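Local coordinates for protein DNA polymerase III subunit beta (Helicobacter pylori 26695, PDB 4S3I) that tethers DNA polymerases and other proteins to DNA as a sliding ring, giving them processivity, at residues D124-I129 / H191-D196; L160-Q165 / D196-L201; G223-I228 / F236-D241. All blocks are in the same frame, centred on the assembly; numbering follows the deposited sequence.

Interaction 1 of 3, residues D124-I129 / H191-D196; sequences DPKVSI and HSTEED
Val-127 and Ser-128 pair with Ser-192 and His-191 in a short antiparallel strand contact. It is the edge pairing of an antiparallel sheet: strand 190-192 is short and outermost within the chain, and it closes the sheet beside strand 127-131 at the surface of the central domain. Ser-128 and His-191 form the hydrogen-bonded pair. Ser-128 N donates to His-191 O at 2.7 Å, and His-191 N returns a bond to Ser-128 O at 3.0 Å. Val-127 and Ser-192 form the adjacent non-hydrogen-bonded pair, with CG2 of Val-127 4.0 Å from CB of Ser-192. A third backbone bond follows just past strand 190-192: Thr-193 N donates to Lys-126 O at 2.8 Å. The Thr-193 hydroxyl adds a weak bond, OG1 to the same Lys-126 O at 3.5 Å. OG1 sits between the backbone N and the carbonyl carbon (chi1 55°), where it also meets CB of Lys-126. On the face of Ser-128 and His-191, the OG of Ser-128 packs on CB of His-191 at 3.7 Å. The imidazole has Ser-128 O at its edge, in the ring plane. Ser-192 OG is anti to its own backbone N (chi1 -180°) and donates to Glu-194 O at 2.7 Å, on a lone pair in the carbonyl plane. This bond ties down the turn that leads to Asp-196. On the other side of strand 127-131, Lys-126 and Val-127 both face Ser-221, a classic beta bulge. Backbone bonds thus carry most of the contact; Lys-126 O accepts one firm bond from Thr-193 N and a weak one from OG1.

Interaction 2 of 3, residues L160-Q165 / D196-L201; sequences LMQFDQ and DISCIL
Met-161 and Cys-199, and Phe-163 and Ile-197, are the hydrogen-bonded pairs of two antiparallel strands whose axes come within 4.7 Å. Met-161 N donates to Cys-199 O at 2.8 Å, and Cys-199 N donates back to Met-161 O. Phe-163 N bonds Ile-197 O at 2.9 Å; the return bond from Ile-197 N to Phe-163 O is weak.

Most apolar contacts lie on the face of these four residues. Phe-163 and Ile-197 lie side by side and point the same way, with CB of Phe-163 3.7 Å from CG2 of Ile-197. Ile-197 O sits at the edge of the phenyl ring, in its plane. Further along, CE2 of Phe-163 meets SG of Cys-199 at 4.1 Å, an oblique sulfur-aromatic contact. The Met-161 chain runs extended to its sulfur (chi2 173°), and SD meets CG of Leu-201. On the other face, CD1 of Leu-160 packs on CB of Ser-198 at 3.8 Å.

The polar contacts share that second face. A water bridges the side chains of Gln-162 and Ser-198: it donates to Gln-162 OE1 and lies 2.6 Å from Ser-198 OG. Asp-164 OD2 and Asp-196 OD1 are 4.1 Å apart, though the Asp-196 side chain is poorly ordered. Their like charges probably repel, while Asp-164 OD1 accepts a bond from His-167 N.

Strand 158-164 lies between strands 196-202 and 169-175. Strand 196-202 is outermost in this sheet within the chain. Phe-163 also touches Val-127, Ile-129 and Ile-190, so the sheet face that carries Phe-163 packs against the neighbouring sheet.

Interaction 3 of 3, residues G223-I228 / F236-D241; sequences GMLAVI and FTKLID
Leu-239 lays its two methyls against the other segment: CD2 meets CB of Ala-226 at 3.7 Å, and CD1 meets the backbone C of Gly-223 at 3.6 Å. Its CG is anti to its own carbonyl carbon (chi1 -59°), and packs on Met-224 O at 3.5 Å. The same carbonyl accepts a bond from Leu-239 N at 3.0 Å, with the donor tilted 27° from the carbonyl plane. Ala-226 and Thr-237 form the hydrogen-bonded pair, joined in both directions through N and O.

Leu-225, Val-227, Phe-236 and Lys-238 share one face. CD2 of Leu-225 rests 3.6 Å from CA of Lys-238 and also approaches CD1 of Phe-236. CG2 of Val-227 lies 3.9 Å from CB of Phe-236. The Phe-236 ring stacks edge-to-face with Phe-120. Thr-237 OG1 donates to the carbonyl of the next residue, Lys-238 O, at 2.8 Å.

Strands 225-229 and 233-238 form a beta hairpin. At its open end, Gly-223 adopts a positive phi (87°), a conformation readily open to glycine. Strand 233-238 also pairs with strand 53-60, so this hairpin joins the central domain to the N-terminal domain through one continuous antiparallel sheet.

Overall arrangement
Interactions 1 and 2 have centres 9 Å apart. They share Asp-196, and their segments alternate along the chain. Interaction 3 comes later in the chain, with its centre 11 Å from that of interaction 2 and 13 Å from that of interaction 1. Interactions 1 and 3 belong to the sheet shared with the N-terminal domain but do not touch. Interaction 2 belongs to the sheet shared with the C-terminal domain. It touches both others: Val-127 packs on Ile-197, and Leu-201 packs on Leu-239. A probable backbone hydrogen bond also links Ile-200 and Ile-240. The two sheets thus meet within the central domain, linking all three domains along the chain.

Interaction 1 of 3, residues D124-I129 / H191-D196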
loop_
_atom_site.group_PDB
_atom_site.type_symbol
_atom_site.label_atom_id
_atom_site.label_comp_id
_atom_site.label_asym_id
_atom_site.label_seq_id
_atom_site.Cartn_x
_atom_site.Cartn_y
_atom_site.Cartn_z
ATOM N N ASP A 124 -35.673 -2.424 20.929
ATOM C CA ASP A 124 -36.695 -3.453 21.081
ATOM C C ASP A 124 -36.944 -4.008 19.688
ATOM O O ASP A 124 -37.683 -3.414 18.902
ATOM C CB ASP A 124 -37.985 -2.867 21.644
ATOM C CG ASP A 124 -38.094 -3.014 23.155
ATOM O OD1 ASP A 124 -38.539 -2.041 23.804
ATOM O OD2 ASP A 124 -37.751 -4.096 23.689
ATOM N N PRO A 125 -36.320 -5.151 19.381
ATOM C CA PRO A 125 -36.221 -5.635 17.998
ATOM C C PRO A 125 -37.595 -5.944 17.415
ATOM O O PRO A 125 -38.470 -6.419 18.143
ATOM C CB PRO A 125 -35.410 -6.933 18.135
ATOM C CG PRO A 125 -34.829 -6.913 19.554
ATOM C CD PRO A 125 -35.829 -6.140 20.358
ATOM N N LYS A 126 -37.783 -5.657 16.129
ATOM C CA LYS A 126 -38.999 -6.038 15.418
ATOM C C LYS A 126 -38.678 -7.255 14.577
ATOM O O LYS A 126 -39.558 -8.013 14.182
ATOM C CB LYS A 126 -39.468 -4.914 14.495
ATOM C CG LYS A 126 -39.908 -3.657 15.212
ATOM C CD LYS A 126 -40.665 -2.733 14.270
ATOM C CE LYS A 126 -41.231 -1.536 15.015
ATOM N NZ LYS A 126 -42.396 -0.940 14.304
ATOM N N VAL A 127 -37.400 -7.418 14.283
ATOM C CA VAL A 127 -36.957 -8.568 13.518
ATOM C C VAL A 127 -35.612 -9.024 14.040
ATOM O O VAL A 127 -34.778 -8.207 14.443
ATOM C CB VAL A 127 -36.885 -8.260 12.003
ATOM C CG1 VAL A 127 -35.911 -7.124 11.738
ATOM C CG2 VAL A 127 -36.475 -9.502 11.209
ATOM N N SER A 128 -35.412 -10.334 14.075
ATOM C CA SER A 128 -34.135 -10.852 14.522
ATOM C C SER A 128 -33.841 -12.162 13.821
ATOM O O SER A 128 -34.751 -12.947 13.538
ATOM C CB SER A 128 -34.132 -11.069 16.030
ATOM O OG SER A 128 -34.765 -12.284 16.359
ATOM N N ILE A 129 -32.563 -12.377 13.533
ATOM C CA ILE A 129 -32.081 -13.658 13.058
ATOM C C ILE A 129 -30.788 -14.047 13.772
ATOM O O ILE A 129 -30.044 -13.190 14.272
ATOM C CB ILE A 129 -31.842 -13.649 11.541
ATOM C CG1 ILE A 129 -30.925 -12.491 11.146
ATOM C CG2 ILE A 129 -33.158 -13.559 10.784
ATOM C CD1 ILE A 129 -30.368 -12.643 9.728
ATOM N N HIS A 191 -37.376 -14.291 12.968
ATOM C CA HIS A 191 -38.343 -13.868 13.974
ATOM C C HIS A 191 -38.668 -12.402 13.739
ATOM O O HIS A 191 -37.776 -11.554 13.729
ATOM C CB HIS A 191 -37.802 -14.092 15.387
ATOM C CG HIS A 191 -37.388 -15.502 15.645
ATOM N ND1 HIS A 191 -38.240 -16.447 16.180
ATOM C CD2 HIS A 191 -36.216 -16.144 15.408
ATOM C CE1 HIS A 191 -37.610 -17.602 16.274
ATOM N NE2 HIS A 191 -36.382 -17.448 15.812
ATOM N N SER A 192 -39.946 -12.111 13.526
ATOM C CA SER A 192 -40.360 -10.777 13.124
ATOM C C SER A 192 -41.778 -10.515 13.587
ATOM O O SER A 192 -42.599 -11.430 13.634
ATOM C CB SER A 192 -40.254 -10.620 11.603
ATOM O OG SER A 192 -40.650 -9.325 11.198
ATOM N N THR A 193 -42.064 -9.268 13.940
ATOM C CA THR A 193 -43.417 -8.890 14.338
ATOM C C THR A 193 -44.288 -8.638 13.105
ATOM O O THR A 193 -45.512 -8.746 13.160
ATOM C CB THR A 193 -43.396 -7.662 15.265
ATOM O OG1 THR A 193 -42.680 -6.600 14.625
ATOM C CG2 THR A 193 -42.693 -8.007 16.577
ATOM N N GLU A 194 -43.637 -8.302 11.998
ATOM C CA GLU A 194 -44.312 -8.066 10.727
ATOM C C GLU A 194 -44.012 -9.193 9.741
ATOM O O GLU A 194 -42.961 -9.838 9.823
ATOM C CB GLU A 194 -43.858 -6.734 10.120
ATOM C CG GLU A 194 -44.824 -5.574 10.323
ATOM C CD GLU A 194 -44.697 -4.515 9.237
ATOM O OE1 GLU A 194 -43.552 -4.177 8.855
ATOM O OE2 GLU A 194 -45.745 -4.032 8.755
ATOM N N GLU A 195 -44.928 -9.421 8.801
ATOM C CA GLU A 195 -44.725 -10.429 7.760
ATOM C C GLU A 195 -43.547 -10.069 6.859
ATOM O O GLU A 195 -42.733 -10.925 6.494
ATOM C CB GLU A 195 -45.984 -10.593 6.907
ATOM C CG GLU A 195 -46.924 -11.712 7.349
ATOM C CD GLU A 195 -47.824 -12.186 6.217
ATOM O OE1 GLU A 195 -47.749 -11.600 5.115
ATOM O OE2 GLU A 195 -48.598 -13.144 6.423
ATOM N N ASP A 196 -43.473 -8.798 6.483
ATOM C CA ASP A 196 -42.366 -8.317 5.669
ATOM C C ASP A 196 -41.761 -7.057 6.273
ATOM O O ASP A 196 -42.481 -6.169 6.757
ATOM C CB ASP A 196 -42.804 -8.088 4.220
ATOM C CG ASP A 196 -42.754 -9.362 3.389
ATOM O OD1 ASP A 196 -41.750 -9.566 2.668
ATOM O OD2 ASP A 196 -43.714 -10.161 3.465
#

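Interaction 2 of 3, residues L160-Q165 / D196-L201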
loop_
_atom_site.group_PDB
_atom_site.type_symbol
_atom_site.label_atom_id
_atom_site.label_comp_id
_atom_site.label_asym_id
_atom_site.label_seq_id
_atom_site.Cartn_x
_atom_site.Cartn_y
_atom_site.Cartn_z
ATOM N N LEU A 160 -29.695 -3.524 0.726
ATOM C CA LEU A 160 -31.033 -3.904 1.160
ATOM C C LEU A 160 -31.048 -5.287 1.808
ATOM O O LEU A 160 -30.504 -6.236 1.252
ATOM C CB LEU A 160 -32.014 -3.887 -0.009
ATOM C CG LEU A 160 -33.371 -4.538 0.291
ATOM C CD1 LEU A 160 -34.132 -3.780 1.387
ATOM C CD2 LEU A 160 -34.229 -4.664 -0.965
ATOM N N MET A 161 -31.675 -5.390 2.982
ATOM C CA MET A 161 -31.992 -6.690 3.571
ATOM C C MET A 161 -33.499 -6.795 3.673
ATOM O O MET A 161 -34.130 -6.083 4.463
ATOM C CB MET A 161 -31.354 -6.849 4.954
ATOM C CG MET A 161 -29.830 -6.871 4.927
ATOM S SD MET A 161 -29.134 -6.841 6.584
ATOM C CE MET A 161 -29.444 -8.537 7.119
ATOM N N GLN A 162 -34.079 -7.669 2.860
ATOM C CA GLN A 162 -35.526 -7.838 2.838
ATOM C C GLN A 162 -35.906 -9.160 3.493
ATOM O O GLN A 162 -35.512 -10.235 3.018
ATOM C CB GLN A 162 -36.038 -7.803 1.399
ATOM C CG GLN A 162 -37.550 -7.669 1.254
ATOM C CD GLN A 162 -37.958 -7.370 -0.185
ATOM O OE1 GLN A 162 -38.178 -6.213 -0.554
ATOM N NE2 GLN A 162 -38.042 -8.412 -1.006
ATOM N N PHE A 163 -36.655 -9.077 4.591
ATOM C CA PHE A 163 -37.050 -10.261 5.350
ATOM C C PHE A 163 -38.457 -10.693 4.982
ATOM O O PHE A 163 -39.399 -9.900 5.078
ATOM C CB PHE A 163 -37.011 -9.973 6.854
ATOM C CG PHE A 163 -35.633 -9.701 7.390
ATOM C CD1 PHE A 163 -34.840 -10.739 7.863
ATOM C CD2 PHE A 163 -35.135 -8.407 7.438
ATOM C CE1 PHE A 163 -33.567 -10.496 8.369
ATOM C CE2 PHE A 163 -33.851 -8.154 7.934
ATOM C CZ PHE A 163 -33.072 -9.202 8.405
ATOM N N ASP A 164 -38.598 -11.948 4.566
ATOM C CA ASP A 164 -39.917 -12.561 4.392
ATOM C C ASP A 164 -40.099 -13.629 5.468
ATOM O O ASP A 164 -39.602 -14.753 5.323
ATOM C CB ASP A 164 -40.047 -13.190 2.995
ATOM C CG ASP A 164 -41.445 -13.742 2.716
ATOM O OD1 ASP A 164 -42.044 -14.416 3.587
ATOM O OD2 ASP A 164 -41.947 -13.500 1.603
ATOM N N GLN A 165 -40.813 -13.280 6.537
ATOM C CA GLN A 165 -41.029 -14.193 7.658
ATOM C C GLN A 165 -41.777 -15.455 7.221
ATOM O O GLN A 165 -41.445 -16.559 7.653
ATOM C CB GLN A 165 -41.759 -13.478 8.808
ATOM C CG GLN A 165 -42.732 -14.351 9.626
ATOM C CD GLN A 165 -42.043 -15.169 10.709
ATOM O OE1 GLN A 165 -42.161 -16.398 10.746
ATOM N NE2 GLN A 165 -41.334 -14.489 11.606
ATOM N N ASP A 196 -43.473 -8.798 6.483
ATOM C CA ASP A 196 -42.366 -8.317 5.669
ATOM C C ASP A 196 -41.761 -7.057 6.273
ATOM O O ASP A 196 -42.481 -6.169 6.757
ATOM C CB ASP A 196 -42.804 -8.088 4.220
ATOM C CG ASP A 196 -42.754 -9.362 3.389
ATOM O OD1 ASP A 196 -41.750 -9.566 2.668
ATOM O OD2 ASP A 196 -43.714 -10.161 3.465
ATOM N N ILE A 197 -40.430 -7.002 6.275
ATOM C CA ILE A 197 -39.716 -5.848 6.811
ATOM C C ILE A 197 -38.400 -5.669 6.075
ATOM O O ILE A 197 -37.690 -6.647 5.793
ATOM C CB ILE A 197 -39.491 -5.947 8.350
ATOM C CG1 ILE A 197 -38.722 -4.723 8.865
ATOM C CG2 ILE A 197 -38.761 -7.226 8.710
ATOM C CD1 ILE A 197 -38.556 -4.675 10.386
ATOM N N SER A 198 -38.084 -4.422 5.739
ATOM C CA SER A 198 -36.878 -4.139 4.972
ATOM C C SER A 198 -35.944 -3.226 5.741
ATOM O O SER A 198 -36.364 -2.192 6.266
ATOM C CB SER A 198 -37.235 -3.515 3.624
ATOM O OG SER A 198 -37.769 -4.486 2.755
ATOM N N CYS A 199 -34.680 -3.619 5.811
ATOM C CA CYS A 199 -33.658 -2.810 6.462
ATOM C C CYS A 199 -32.627 -2.403 5.423
ATOM O O CYS A 199 -32.102 -3.257 4.702
ATOM C CB CYS A 199 -32.967 -3.608 7.572
ATOM S SG CYS A 199 -34.066 -4.216 8.882
ATOM N N ILE A 200 -32.327 -1.108 5.336
ATOM C CA ILE A 200 -31.266 -0.663 4.440
ATOM C C ILE A 200 -30.052 -0.214 5.250
ATOM O O ILE A 200 -30.110 0.817 5.939
ATOM C CB ILE A 200 -31.708 0.501 3.521
ATOM C CG1 ILE A 200 -32.956 0.136 2.722
ATOM C CG2 ILE A 200 -30.591 0.854 2.553
ATOM C CD1 ILE A 200 -33.619 1.344 2.027
ATOM N N LEU A 201 -28.968 -0.983 5.160
ATOM C CA LEU A 201 -27.730 -0.682 5.875
ATOM C C LEU A 201 -26.815 0.194 5.023
ATOM O O LEU A 201 -26.519 -0.164 3.885
ATOM C CB LEU A 201 -26.945 -1.953 6.185
ATOM C CG LEU A 201 -27.427 -3.127 7.023
ATOM C CD1 LEU A 201 -26.280 -3.599 7.884
ATOM C CD2 LEU A 201 -28.595 -2.776 7.878
HETATM O O HOH W 1 -38.178 -3.215 0.554
#

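Interaction 3 of 3, residues G223-I228 / F236-D241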
loop_
_atom_site.group_PDB
_atom_site.type_symbol
_atom_site.label_atom_id
_atom_site.label_comp_id
_atom_site.label_asym_id
_atom_site.label_seq_id
_atom_site.Cartn_x
_atom_site.Cartn_y
_atom_site.Cartn_z
ATOM N N GLY A 223 -36.215 -1.314 12.963
ATOM C CA GLY A 223 -36.661 -0.517 11.836
ATOM C C GLY A 223 -35.996 0.847 11.817
ATOM O O GLY A 223 -36.194 1.626 10.881
ATOM N N MET A 224 -35.201 1.136 12.847
ATOM C CA MET A 224 -34.487 2.409 12.934
ATOM C C MET A 224 -32.982 2.190 13.025
ATOM O O MET A 224 -32.198 2.870 12.361
ATOM C CB MET A 224 -34.998 3.228 14.127
ATOM C CG MET A 224 -36.452 3.636 13.987
ATOM S SD MET A 224 -37.081 4.522 15.425
ATOM C CE MET A 224 -35.980 5.940 15.443
ATOM N N LEU A 225 -32.589 1.229 13.854
ATOM C CA LEU A 225 -31.196 0.839 13.988
ATOM C C LEU A 225 -31.099 -0.650 13.692
ATOM O O LEU A 225 -32.079 -1.389 13.841
ATOM C CB LEU A 225 -30.691 1.092 15.411
ATOM C CG LEU A 225 -30.808 2.500 16.003
ATOM C CD1 LEU A 225 -30.329 2.497 17.441
ATOM C CD2 LEU A 225 -30.004 3.515 15.190
ATOM N N ALA A 226 -29.924 -1.091 13.272
ATOM C CA ALA A 226 -29.627 -2.513 13.257
ATOM C C ALA A 226 -28.502 -2.765 14.251
ATOM O O ALA A 226 -27.535 -1.994 14.325
ATOM C CB ALA A 226 -29.238 -2.973 11.881
ATOM N N VAL A 227 -28.630 -3.848 15.006
ATOM C CA VAL A 227 -27.644 -4.217 16.007
ATOM C C VAL A 227 -27.131 -5.628 15.733
ATOM O O VAL A 227 -27.919 -6.565 15.587
ATOM C CB VAL A 227 -28.251 -4.128 17.424
ATOM C CG1 VAL A 227 -27.281 -4.689 18.469
ATOM C CG2 VAL A 227 -28.622 -2.687 17.744
ATOM N N ILE A 228 -25.812 -5.782 15.660
ATOM C CA ILE A 228 -25.222 -7.091 15.422
ATOM C C ILE A 228 -24.348 -7.474 16.607
ATOM O O ILE A 228 -23.509 -6.679 17.046
ATOM C CB ILE A 228 -24.396 -7.091 14.129
ATOM C CG1 ILE A 228 -25.309 -6.808 12.936
ATOM C CG2 ILE A 228 -23.678 -8.410 13.939
ATOM C CD1 ILE A 228 -24.571 -6.698 11.606
ATOM N N PHE A 236 -23.674 -1.420 16.205
ATOM C CA PHE A 236 -24.927 -0.875 15.692
ATOM C C PHE A 236 -24.703 0.113 14.551
ATOM O O PHE A 236 -23.638 0.726 14.430
ATOM C CB PHE A 236 -25.749 -0.215 16.794
ATOM C CG PHE A 236 -25.359 1.215 17.072
ATOM C CD1 PHE A 236 -25.980 2.268 16.402
ATOM C CD2 PHE A 236 -24.377 1.507 18.014
ATOM C CE1 PHE A 236 -25.611 3.598 16.652
ATOM C CE2 PHE A 236 -24.017 2.822 18.284
ATOM C CZ PHE A 236 -24.630 3.869 17.596
ATOM N N THR A 237 -25.726 0.261 13.723
ATOM C CA THR A 237 -25.754 1.307 12.714
ATOM C C THR A 237 -27.153 1.850 12.574
ATOM O O THR A 237 -28.141 1.117 12.706
ATOM C CB THR A 237 -25.257 0.816 11.328
ATOM O OG1 THR A 237 -25.360 1.890 10.378
ATOM C CG2 THR A 237 -26.096 -0.360 10.839
ATOM N N LYS A 238 -27.243 3.151 12.337
ATOM C CA LYS A 238 -28.517 3.721 11.964
ATOM C C LYS A 238 -28.818 3.159 10.583
ATOM O O LYS A 238 -27.895 2.857 9.815
ATOM C CB LYS A 238 -28.436 5.246 11.920
ATOM C CG LYS A 238 -29.783 5.919 11.778
ATOM C CD LYS A 238 -29.657 7.406 11.438
ATOM C CE LYS A 238 -29.017 8.226 12.557
ATOM N NZ LYS A 238 -29.114 9.703 12.297
ATOM N N LEU A 239 -30.097 2.979 10.281
ATOM C CA LEU A 239 -30.506 2.508 8.963
ATOM C C LEU A 239 -30.772 3.705 8.054
ATOM O O LEU A 239 -31.025 4.821 8.527
ATOM C CB LEU A 239 -31.785 1.668 9.059
ATOM C CG LEU A 239 -31.799 0.415 9.935
ATOM C CD1 LEU A 239 -33.148 -0.316 9.858
ATOM C CD2 LEU A 239 -30.668 -0.513 9.566
ATOM N N ILE A 240 -30.730 3.470 6.747
ATOM C CA ILE A 240 -31.194 4.472 5.795
ATOM C C ILE A 240 -32.716 4.451 5.686
ATOM O O ILE A 240 -33.310 3.406 5.403
ATOM C CB ILE A 240 -30.595 4.245 4.406
ATOM C CG1 ILE A 240 -29.070 4.297 4.487
ATOM C CG2 ILE A 240 -31.122 5.291 3.427
ATOM C CD1 ILE A 240 -28.375 4.046 3.162
ATOM N N ASP A 241 -33.339 5.607 5.910
ATOM C CA ASP A 241 -34.792 5.737 5.823
ATOM C C ASP A 241 -35.276 5.825 4.387
ATOM O O ASP A 241 -34.633 6.445 3.545
ATOM C CB ASP A 241 -35.265 6.990 6.560
ATOM C CG ASP A 241 -35.275 6.815 8.058
ATOM O OD1 ASP A 241 -35.743 5.756 8.530
ATOM O OD2 ASP A 241 -34.810 7.739 8.757
#